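Local coordinates for protein type III Pentaketide Synthase (Neurospora crassa, PDB 3EUO) that probably acts as an acyltransferase of the chalcone and stilbene synthase family, a fungal type III polyketide synthase that makes pentaketides, at residues K71-V76 against T178-S183; S283-P288 against V356-V361; T301-A306 against E315-S320. All blocks are in the same frame, centred on the assembly; numbering follows the deposited sequence.

Contact 1: residues K71-V76 against T178-S183; sequences KELHEV and TTMVRS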
loop_
_atom_site.group_PDB
_atom_site.type_symbol
_atom_site.label_atom_id
_atom_site.label_comp_id
_atom_site.label_asym_id
_atom_site.label_seq_id
_atom_site.Cartn_x
_atom_site.Cartn_y
_atom_site.Cartn_z
ATOM N N LYS A 71 8.960 16.483 -0.492
ATOM C CA LYS A 71 7.741 17.281 -0.305
ATOM C C LYS A 71 7.372 18.042 -1.580
ATOM O O LYS A 71 6.194 18.132 -1.950
ATOM C CB LYS A 71 7.917 18.266 0.856
ATOM C CG LYS A 71 6.702 19.167 1.117
ATOM C CD LYS A 71 6.947 20.096 2.296
ATOM C CE LYS A 71 5.694 20.887 2.661
ATOM N NZ LYS A 71 4.630 20.014 3.286
ATOM N N GLU A 72 8.383 18.609 -2.231
ATOM C CA GLU A 72 8.181 19.373 -3.447
ATOM C C GLU A 72 7.756 18.452 -4.595
ATOM O O GLU A 72 6.897 18.811 -5.404
ATOM C CB GLU A 72 9.432 20.192 -3.777
ATOM C CG GLU A 72 9.627 21.373 -2.803
ATOM C CD GLU A 72 11.045 21.937 -2.769
ATOM O OE1 GLU A 72 12.011 21.261 -3.191
ATOM O OE2 GLU A 72 11.197 23.079 -2.282
ATOM N N LEU A 73 8.330 17.253 -4.625
ATOM C CA LEU A 73 7.904 16.215 -5.562
ATOM C C LEU A 73 6.443 15.866 -5.354
ATOM O O LEU A 73 5.680 15.750 -6.320
ATOM C CB LEU A 73 8.778 14.961 -5.425
ATOM C CG LEU A 73 10.219 15.087 -5.928
ATOM C CD1 LEU A 73 11.032 13.878 -5.504
ATOM C CD2 LEU A 73 10.259 15.257 -7.449
ATOM N N HIS A 74 6.043 15.714 -4.094
ATOM C CA HIS A 74 4.665 15.350 -3.799
ATOM C C HIS A 74 3.681 16.383 -4.341
ATOM O O HIS A 74 2.643 16.030 -4.896
ATOM C CB HIS A 74 4.422 15.141 -2.306
ATOM C CG HIS A 74 2.979 14.915 -1.988
ATOM N ND1 HIS A 74 2.180 15.892 -1.437
ATOM C CD2 HIS A 74 2.173 13.853 -2.216
ATOM C CE1 HIS A 74 0.951 15.426 -1.303
ATOM N NE2 HIS A 74 0.919 14.192 -1.774
ATOM N N GLU A 75 4.025 17.658 -4.191
ATOM C CA GLU A 75 3.166 18.735 -4.671
ATOM C C GLU A 75 2.864 18.596 -6.160
ATOM O O GLU A 75 1.718 18.767 -6.576
ATOM C CB GLU A 75 3.788 20.092 -4.353
ATOM C CG GLU A 75 3.734 20.411 -2.861
ATOM C CD GLU A 75 4.651 21.545 -2.440
ATOM O OE1 GLU A 75 5.423 22.066 -3.278
ATOM O OE2 GLU A 75 4.594 21.919 -1.249
ATOM N N VAL A 76 3.879 18.244 -6.946
ATOM C CA VAL A 76 3.718 18.080 -8.396
ATOM C C VAL A 76 3.044 16.746 -8.763
ATOM O O VAL A 76 2.278 16.674 -9.742
ATOM C CB VAL A 76 5.057 18.328 -9.145
ATOM C CG1 VAL A 76 5.015 17.824 -10.593
ATOM C CG2 VAL A 76 5.376 19.828 -9.134
ATOM N N THR A 178 9.786 11.296 -13.883
ATOM C CA THR A 178 10.703 12.210 -14.592
ATOM C C THR A 178 11.156 13.388 -13.748
ATOM O O THR A 178 12.219 13.965 -14.001
ATOM C CB THR A 178 10.122 12.750 -15.921
ATOM O OG1 THR A 178 8.939 13.508 -15.653
ATOM C CG2 THR A 178 9.824 11.611 -16.890
ATOM N N THR A 179 10.360 13.727 -12.736
ATOM C CA THR A 179 10.662 14.840 -11.839
ATOM C C THR A 179 11.846 14.532 -10.921
ATOM O O THR A 179 12.354 15.421 -10.237
ATOM C CB THR A 179 9.433 15.216 -10.992
ATOM O OG1 THR A 179 8.897 14.035 -10.368
ATOM C CG2 THR A 179 8.352 15.855 -11.873
ATOM N N MET A 180 12.274 13.273 -10.905
ATOM C CA MET A 180 13.395 12.847 -10.071
ATOM C C MET A 180 14.719 12.886 -10.832
ATOM O O MET A 180 15.753 12.443 -10.322
ATOM C CB MET A 180 13.111 11.468 -9.437
ATOM C CG MET A 180 12.089 11.546 -8.266
ATOM S SD MET A 180 11.575 9.949 -7.583
ATOM C CE MET A 180 9.819 10.238 -7.446
ATOM N N VAL A 181 14.688 13.482 -12.026
ATOM C CA VAL A 181 15.875 13.613 -12.869
ATOM C C VAL A 181 17.031 14.312 -12.133
ATOM O O VAL A 181 18.166 13.834 -12.190
ATOM C CB VAL A 181 15.552 14.275 -14.249
ATOM C CG1 VAL A 181 15.010 15.687 -14.078
ATOM C CG2 VAL A 181 16.784 14.269 -15.182
ATOM N N ARG A 182 16.742 15.402 -11.415
ATOM C CA ARG A 182 17.800 16.162 -10.727
ATOM C C ARG A 182 18.454 15.359 -9.602
ATOM O O ARG A 182 19.672 15.461 -9.387
ATOM C CB ARG A 182 17.277 17.513 -10.204
ATOM C CG ARG A 182 17.024 18.567 -11.296
ATOM C CD ARG A 182 18.339 19.162 -11.827
ATOM N NE ARG A 182 19.141 19.756 -10.753
ATOM C CZ ARG A 182 18.959 20.985 -10.261
ATOM N NH1 ARG A 182 18.000 21.769 -10.744
ATOM N NH2 ARG A 182 19.728 21.425 -9.270
ATOM N N SER A 183 17.645 14.565 -8.899
ATOM C CA SER A 183 18.134 13.678 -7.843
ATOM C C SER A 183 19.079 12.634 -8.429
ATOM O O SER A 183 20.151 12.366 -7.886
ATOM C CB SER A 183 16.961 12.977 -7.156
ATOM O OG SER A 183 17.414 11.855 -6.417
HETATM O O HOH W 1 6.668 14.534 -8.819
#

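Contact 2: residues S283-P288 against V356-V361; sequences SSYQKP and VKEYVV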
loop_
_atom_site.group_PDB
_atom_site.type_symbol
_atom_site.label_atom_id
_atom_site.label_comp_id
_atom_site.label_asym_id
_atom_site.label_seq_id
_atom_site.Cartn_x
_atom_site.Cartn_y
_atom_site.Cartn_z
ATOM N N SER A 283 -6.094 -26.807 -27.985
ATOM C CA SER A 283 -4.837 -27.397 -28.450
ATOM C C SER A 283 -3.904 -26.390 -29.115
ATOM O O SER A 283 -2.686 -26.555 -29.086
ATOM C CB SER A 283 -5.096 -28.577 -29.397
ATOM O OG SER A 283 -5.950 -28.219 -30.465
ATOM N N SER A 284 -4.483 -25.353 -29.712
ATOM C CA SER A 284 -3.703 -24.327 -30.409
ATOM C C SER A 284 -3.018 -23.327 -29.467
ATOM O O SER A 284 -2.302 -22.427 -29.918
ATOM C CB SER A 284 -4.574 -23.608 -31.444
ATOM O OG SER A 284 -5.804 -23.197 -30.878
ATOM N N TYR A 285 -3.238 -23.487 -28.164
ATOM C CA TYR A 285 -2.582 -22.655 -27.154
ATOM C C TYR A 285 -1.875 -23.538 -26.130
ATOM O O TYR A 285 -2.376 -23.770 -25.029
ATOM C CB TYR A 285 -3.586 -21.685 -26.510
ATOM C CG TYR A 285 -4.119 -20.689 -27.511
ATOM C CD1 TYR A 285 -3.448 -19.485 -27.753
ATOM C CD2 TYR A 285 -5.269 -20.965 -28.255
ATOM C CE1 TYR A 285 -3.922 -18.581 -28.688
ATOM C CE2 TYR A 285 -5.748 -20.064 -29.194
ATOM C CZ TYR A 285 -5.071 -18.881 -29.409
ATOM O OH TYR A 285 -5.546 -17.991 -30.336
ATOM N N GLN A 286 -0.704 -24.028 -26.528
ATOM C CA GLN A 286 0.053 -25.021 -25.768
ATOM C C GLN A 286 1.489 -24.604 -25.508
ATOM O O GLN A 286 2.094 -25.030 -24.521
ATOM C CB GLN A 286 0.081 -26.348 -26.524
ATOM C CG GLN A 286 -0.950 -27.358 -26.071
ATOM C CD GLN A 286 -0.399 -28.781 -26.089
ATOM O OE1 GLN A 286 -0.807 -29.627 -25.293
ATOM N NE2 GLN A 286 0.532 -29.048 -26.999
ATOM N N LYS A 287 2.041 -23.796 -26.409
ATOM C CA LYS A 287 3.449 -23.403 -26.340
ATOM C C LYS A 287 3.581 -21.872 -26.318
ATOM O O LYS A 287 2.673 -21.178 -26.769
ATOM C CB LYS A 287 4.247 -24.028 -27.500
ATOM C CG LYS A 287 3.918 -23.484 -28.888
ATOM C CD LYS A 287 4.822 -24.083 -29.971
ATOM C CE LYS A 287 4.395 -23.640 -31.362
ATOM N NZ LYS A 287 3.033 -24.144 -31.715
ATOM N N PRO A 288 4.698 -21.348 -25.772
ATOM C CA PRO A 288 4.887 -19.895 -25.626
ATOM C C PRO A 288 4.551 -19.084 -26.883
ATOM O O PRO A 288 3.847 -18.075 -26.795
ATOM C CB PRO A 288 6.374 -19.774 -25.284
ATOM C CG PRO A 288 6.684 -21.035 -24.576
ATOM C CD PRO A 288 5.850 -22.100 -25.234
ATOM N N VAL A 356 -3.971 -12.909 -34.679
ATOM C CA VAL A 356 -4.256 -12.237 -33.416
ATOM C C VAL A 356 -4.709 -13.310 -32.438
ATOM O O VAL A 356 -5.698 -14.011 -32.686
ATOM C CB VAL A 356 -5.359 -11.169 -33.566
ATOM C CG1 VAL A 356 -5.680 -10.525 -32.221
ATOM C CG2 VAL A 356 -4.943 -10.112 -34.574
ATOM N N LYS A 357 -3.982 -13.434 -31.332
ATOM C CA LYS A 357 -4.194 -14.537 -30.400
ATOM C C LYS A 357 -5.358 -14.300 -29.445
ATOM O O LYS A 357 -5.616 -13.172 -29.018
ATOM C CB LYS A 357 -2.908 -14.845 -29.629
ATOM C CG LYS A 357 -1.697 -15.138 -30.519
ATOM C CD LYS A 357 -2.001 -16.179 -31.610
ATOM C CE LYS A 357 -0.730 -16.632 -32.326
ATOM N NZ LYS A 357 -0.019 -15.521 -33.005
ATOM N N GLU A 358 -6.046 -15.388 -29.118
ATOM C CA GLU A 358 -7.193 -15.375 -28.219
ATOM C C GLU A 358 -6.749 -15.365 -26.759
ATOM O O GLU A 358 -7.542 -15.064 -25.862
ATOM C CB GLU A 358 -8.051 -16.608 -28.492
ATOM C CG GLU A 358 -9.498 -16.475 -28.094
ATOM C CD GLU A 358 -10.430 -17.295 -28.976
ATOM O OE1 GLU A 358 -9.988 -17.812 -30.031
ATOM O OE2 GLU A 358 -11.616 -17.410 -28.611
ATOM N N TYR A 359 -5.486 -15.713 -26.528
ATOM C CA TYR A 359 -4.951 -15.817 -25.176
ATOM C C TYR A 359 -3.669 -15.020 -25.048
ATOM O O TYR A 359 -2.792 -15.080 -25.915
ATOM C CB TYR A 359 -4.738 -17.281 -24.776
ATOM C CG TYR A 359 -6.025 -18.069 -24.704
ATOM C CD1 TYR A 359 -6.740 -18.174 -23.507
ATOM C CD2 TYR A 359 -6.539 -18.703 -25.838
ATOM C CE1 TYR A 359 -7.935 -18.884 -23.445
ATOM C CE2 TYR A 359 -7.733 -19.408 -25.783
ATOM C CZ TYR A 359 -8.415 -19.505 -24.586
ATOM O OH TYR A 359 -9.594 -20.207 -24.534
ATOM N N VAL A 360 -3.571 -14.276 -23.950
ATOM C CA VAL A 360 -2.512 -13.299 -23.753
ATOM C C VAL A 360 -1.841 -13.553 -22.413
ATOM O O VAL A 360 -2.508 -13.674 -21.382
ATOM C CB VAL A 360 -3.074 -11.845 -23.791
ATOM C CG1 VAL A 360 -1.957 -10.816 -23.721
ATOM C CG2 VAL A 360 -3.917 -11.625 -25.044
ATOM N N VAL A 361 -0.518 -13.656 -22.433
ATOM C CA VAL A 361 0.236 -13.800 -21.204
ATOM C C VAL A 361 0.722 -12.415 -20.789
ATOM O O VAL A 361 1.375 -11.731 -21.580
ATOM C CB VAL A 361 1.426 -14.772 -21.381
ATOM C CG1 VAL A 361 2.243 -14.860 -20.109
ATOM C CG2 VAL A 361 0.926 -16.158 -21.783
HETATM O O HOH W 2 -7.518 -18.570 -31.781
#

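Contact 3: residues T301-A306 against E315-S320; sequences TILSGA and EHMRAS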
loop_
_atom_site.group_PDB
_atom_site.type_symbol
_atom_site.label_atom_id
_atom_site.label_comp_id
_atom_site.label_asym_id
_atom_site.label_seq_id
_atom_site.Cartn_x
_atom_site.Cartn_y
_atom_site.Cartn_z
ATOM N N THR A 301 16.658 -5.163 -22.790
ATOM C CA THR A 301 17.148 -6.520 -22.539
ATOM C C THR A 301 16.055 -7.437 -22.011
ATOM O O THR A 301 16.165 -8.656 -22.121
ATOM C CB THR A 301 18.350 -6.557 -21.569
ATOM O OG1 THR A 301 17.926 -6.159 -20.260
ATOM C CG2 THR A 301 19.463 -5.629 -22.046
ATOM N N ILE A 302 15.012 -6.854 -21.417
ATOM C CA ILE A 302 13.884 -7.637 -20.922
ATOM C C ILE A 302 13.099 -8.228 -22.090
ATOM O O ILE A 302 12.723 -9.407 -22.073
ATOM C CB ILE A 302 12.937 -6.796 -20.015
ATOM C CG1 ILE A 302 13.695 -6.236 -18.800
ATOM C CG2 ILE A 302 11.708 -7.619 -19.593
ATOM C CD1 ILE A 302 14.404 -7.280 -17.943
ATOM N N LEU A 303 12.862 -7.401 -23.101
ATOM C CA LEU A 303 12.138 -7.830 -24.288
ATOM C C LEU A 303 12.956 -8.820 -25.106
ATOM O O LEU A 303 12.459 -9.892 -25.447
ATOM C CB LEU A 303 11.714 -6.635 -25.141
ATOM C CG LEU A 303 10.818 -5.603 -24.441
ATOM C CD1 LEU A 303 10.544 -4.435 -25.358
ATOM C CD2 LEU A 303 9.512 -6.231 -23.935
ATOM N N SER A 304 14.206 -8.478 -25.410
ATOM C CA SER A 304 15.057 -9.400 -26.175
ATOM C C SER A 304 15.314 -10.685 -25.383
ATOM O O SER A 304 15.351 -11.772 -25.955
ATOM C CB SER A 304 16.367 -8.732 -26.611
ATOM O OG SER A 304 17.110 -8.277 -25.494
ATOM N N GLY A 305 15.468 -10.557 -24.065
ATOM C CA GLY A 305 15.599 -11.715 -23.181
ATOM C C GLY A 305 14.402 -12.653 -23.211
ATOM O O GLY A 305 14.569 -13.878 -23.206
ATOM N N ALA A 306 13.196 -12.081 -23.227
ATOM C CA ALA A 306 11.963 -12.871 -23.313
ATOM C C ALA A 306 11.867 -13.604 -24.649
ATOM O O ALA A 306 11.506 -14.782 -24.692
ATOM C CB ALA A 306 10.743 -11.997 -23.091
ATOM N N GLU A 315 7.247 -9.399 -32.616
ATOM C CA GLU A 315 5.842 -9.201 -32.919
ATOM C C GLU A 315 4.924 -9.861 -31.892
ATOM O O GLU A 315 3.787 -9.426 -31.711
ATOM C CB GLU A 315 5.522 -9.697 -34.332
ATOM C CG GLU A 315 6.016 -8.750 -35.432
ATOM C CD GLU A 315 7.508 -8.875 -35.715
ATOM O OE1 GLU A 315 8.113 -9.905 -35.346
ATOM O OE2 GLU A 315 8.078 -7.933 -36.312
ATOM N N HIS A 316 5.429 -10.895 -31.222
ATOM C CA HIS A 316 4.707 -11.534 -30.125
ATOM C C HIS A 316 4.458 -10.548 -28.991
ATOM O O HIS A 316 3.449 -10.641 -28.304
ATOM C CB HIS A 316 5.465 -12.742 -29.590
ATOM C CG HIS A 316 5.277 -13.981 -30.407
ATOM N ND1 HIS A 316 5.938 -14.193 -31.598
ATOM C CD2 HIS A 316 4.508 -15.075 -30.201
ATOM C CE1 HIS A 316 5.577 -15.364 -32.095
ATOM N NE2 HIS A 316 4.708 -15.918 -31.267
ATOM N N MET A 317 5.392 -9.617 -28.804
ATOM C CA MET A 317 5.260 -8.562 -27.802
ATOM C C MET A 317 5.165 -7.172 -28.447
ATOM O O MET A 317 5.709 -6.209 -27.912
ATOM C CB MET A 317 6.452 -8.589 -26.841
ATOM C CG MET A 317 6.555 -9.821 -25.966
ATOM S SD MET A 317 8.126 -9.882 -25.057
ATOM C CE MET A 317 9.225 -9.329 -26.281
ATOM N N ARG A 318 4.454 -7.074 -29.573
ATOM C CA ARG A 318 4.377 -5.835 -30.373
ATOM C C ARG A 318 3.899 -4.588 -29.606
ATOM O O ARG A 318 4.408 -3.482 -29.822
ATOM C CB ARG A 318 3.506 -6.057 -31.617
ATOM C CG ARG A 318 2.070 -6.463 -31.317
ATOM C CD ARG A 318 1.417 -7.068 -32.543
ATOM N NE ARG A 318 0.112 -7.657 -32.248
ATOM C CZ ARG A 318 -0.069 -8.855 -31.695
ATOM N NH1 ARG A 318 0.970 -9.607 -31.344
ATOM N NH2 ARG A 318 -1.298 -9.303 -31.485
ATOM N N ALA A 319 2.917 -4.766 -28.727
ATOM C CA ALA A 319 2.410 -3.661 -27.905
ATOM C C ALA A 319 3.423 -3.210 -26.839
ATOM O O ALA A 319 3.456 -2.036 -26.462
ATOM C CB ALA A 319 1.077 -4.043 -27.272
ATOM N N SER A 320 4.245 -4.146 -26.370
ATOM C CA SER A 320 5.315 -3.852 -25.412
ATOM C C SER A 320 6.382 -2.999 -26.079
ATOM O O SER A 320 6.814 -1.998 -25.523
ATOM C CB SER A 320 5.930 -5.142 -24.883
ATOM O OG SER A 320 4.973 -5.905 -24.169
#

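Contact 1: residues K71-V76 against T178-S183
Leu73 divides its two methyls between neighbouring residues, CD2 to Thr179 and CD1 to Met180, and it is the residue of this pair of segments with the most buried surface. CD2 lies 3.4 Å from Thr179 OG1 and 3.5 Å from Thr179 O, so one methyl packs against both oxygens of the threonine. The other branch takes the next residue: Leu73 CD1 meets Met180 CG at 3.8 Å, an apolar contact with the near half of the methionine chain. Thr179 splits its own side chain in two. A chi1 of 51° tucks OG1 over the backbone, flanked by N and C, on the side of Leu73, while CG2 is turned to Val76, whose CG1 touches it at 4.1 Å. Direct contact is thus by packing, and the polar connection runs through a water. That water donates to Leu73 O at 2.9 Å and also hydrogen-bonds Thr179 OG1 at 2.8 Å, which gives the hydroxyl of the buried Thr179 a polar partner. In the N-terminal part of the thiolase-like fold, the start of helix 70-96 rests here on the short 3-10 segment that follows strand 168-175, with Met180 as the N-cap residue of helix 181-191. Leu73 also packs on Pro68 and Thr179 on Leu61, while Arg182 binds the carbonyls of Val62 and Lys64; Lys71 packs on Val245 of the second subunit.

Contact 2: residues S283-P288 against V356-V361
The ring of Tyr285 has Tyr359 over one face and Lys357 at its edge. Tyr359 CD2 sits 3.4 Å above the ring plane, over its centre, and the two centroids are 4.8 Å apart with planes inclined at 61°; by these criteria the pair is edge-to-face, Tyr359 supplying the edge. In the plane of the Tyr285 ring, Lys357 CB approaches CE1 at 4.0 Å, and a water lies in the same plane beyond the hydroxyl, on the CE2 side. Tyr285 chi1 of -65° sets CG next to the residue's own backbone N and carries the ring across to Tyr359. The phenol oxygen meets the backbone: Glu358 N donates to Tyr285 OH over 2.9 Å, nearly straight at 170°. This places the hydroxyl at the residue just before strand 359-366, a strand of the large mixed sheet of the thiolase-like fold that lies between strand 370-378 and the outermost strand 292-295. The contact therefore ties the loop between helix 258-277 and strand 292-295 to the start of the adjoining strand. The water donates to Glu358 OE1 at 3.1 Å; its 2.5 Å separation from Tyr285 OH is short enough to be doubtful. Glu358 OE2 has a long, weak ion pair with Lys377, and the bent chain of Lys357 takes its NZ to the carbonyl of Lys355. Tyr359 is further enclosed by Leu281, Pro282 and Phe291.

Contact 3: residues T301-A306 against E315-S320
The backbones come nearest at Leu303 and Met317, whose CA atoms are 7.8 Å apart, where the first half of helix 300-310 faces the N-cap residue of helix 318-327. Met317 spans that gap. Its chain runs extended as far as SD and then bends, chi3 -41°, which sets the methyl against the helix: CE is 3.4 Å from Leu303 O and 3.8 Å from Leu303 CB. The sulfur meets the next turn, with SD 3.9 Å from Ala306 CB, so the thioether lies against two residues three positions apart on one helix. Leu303 answers with CD2, 3.9 Å from Ser320 CB; the serine meets it with its methylene, while OG bonds to Met295 O. Within the second segment, Arg318 NH1 donates to Glu315 O at 2.8 Å, the acceptor lying close to the guanidinium plane, and the same nitrogen makes a salt bridge with Asp292. In the C-terminal part of the thiolase-like fold, helix 300-310 thus packs on the lead-in and first turn of helix 318-327. Strand 292-295 lies against both, with Met295 touching Leu303, Ala306 and Met317; helix 258-277 packs on Ile302 and Ala306, and helix 334-342 on Ala319 and Ser320.

In the fold
Contact 1 belongs to the N-terminal domain of the chalcone and stilbene synthase family, contacts 2 and 3 to the C-terminal one. The centres of contacts 1 and 2 are 42 Å apart, on opposite sides of the chain's centre, and those of contacts 1 and 3 are 30 Å apart. Contacts 2 and 3 are neighbours: their centres are 16 Å apart and their nearest atoms about 5 Å, without touching, and contact 3 is nested within the chain loop that contact 2 closes. Strand 292-295 links these two, since Asp292 hydrogen-bonds the backbone of Lys357 and Tyr359 and makes a salt bridge with Arg318. Cys143, present as 3-sulfinoalanine, lies within the chain span closed by contact 1.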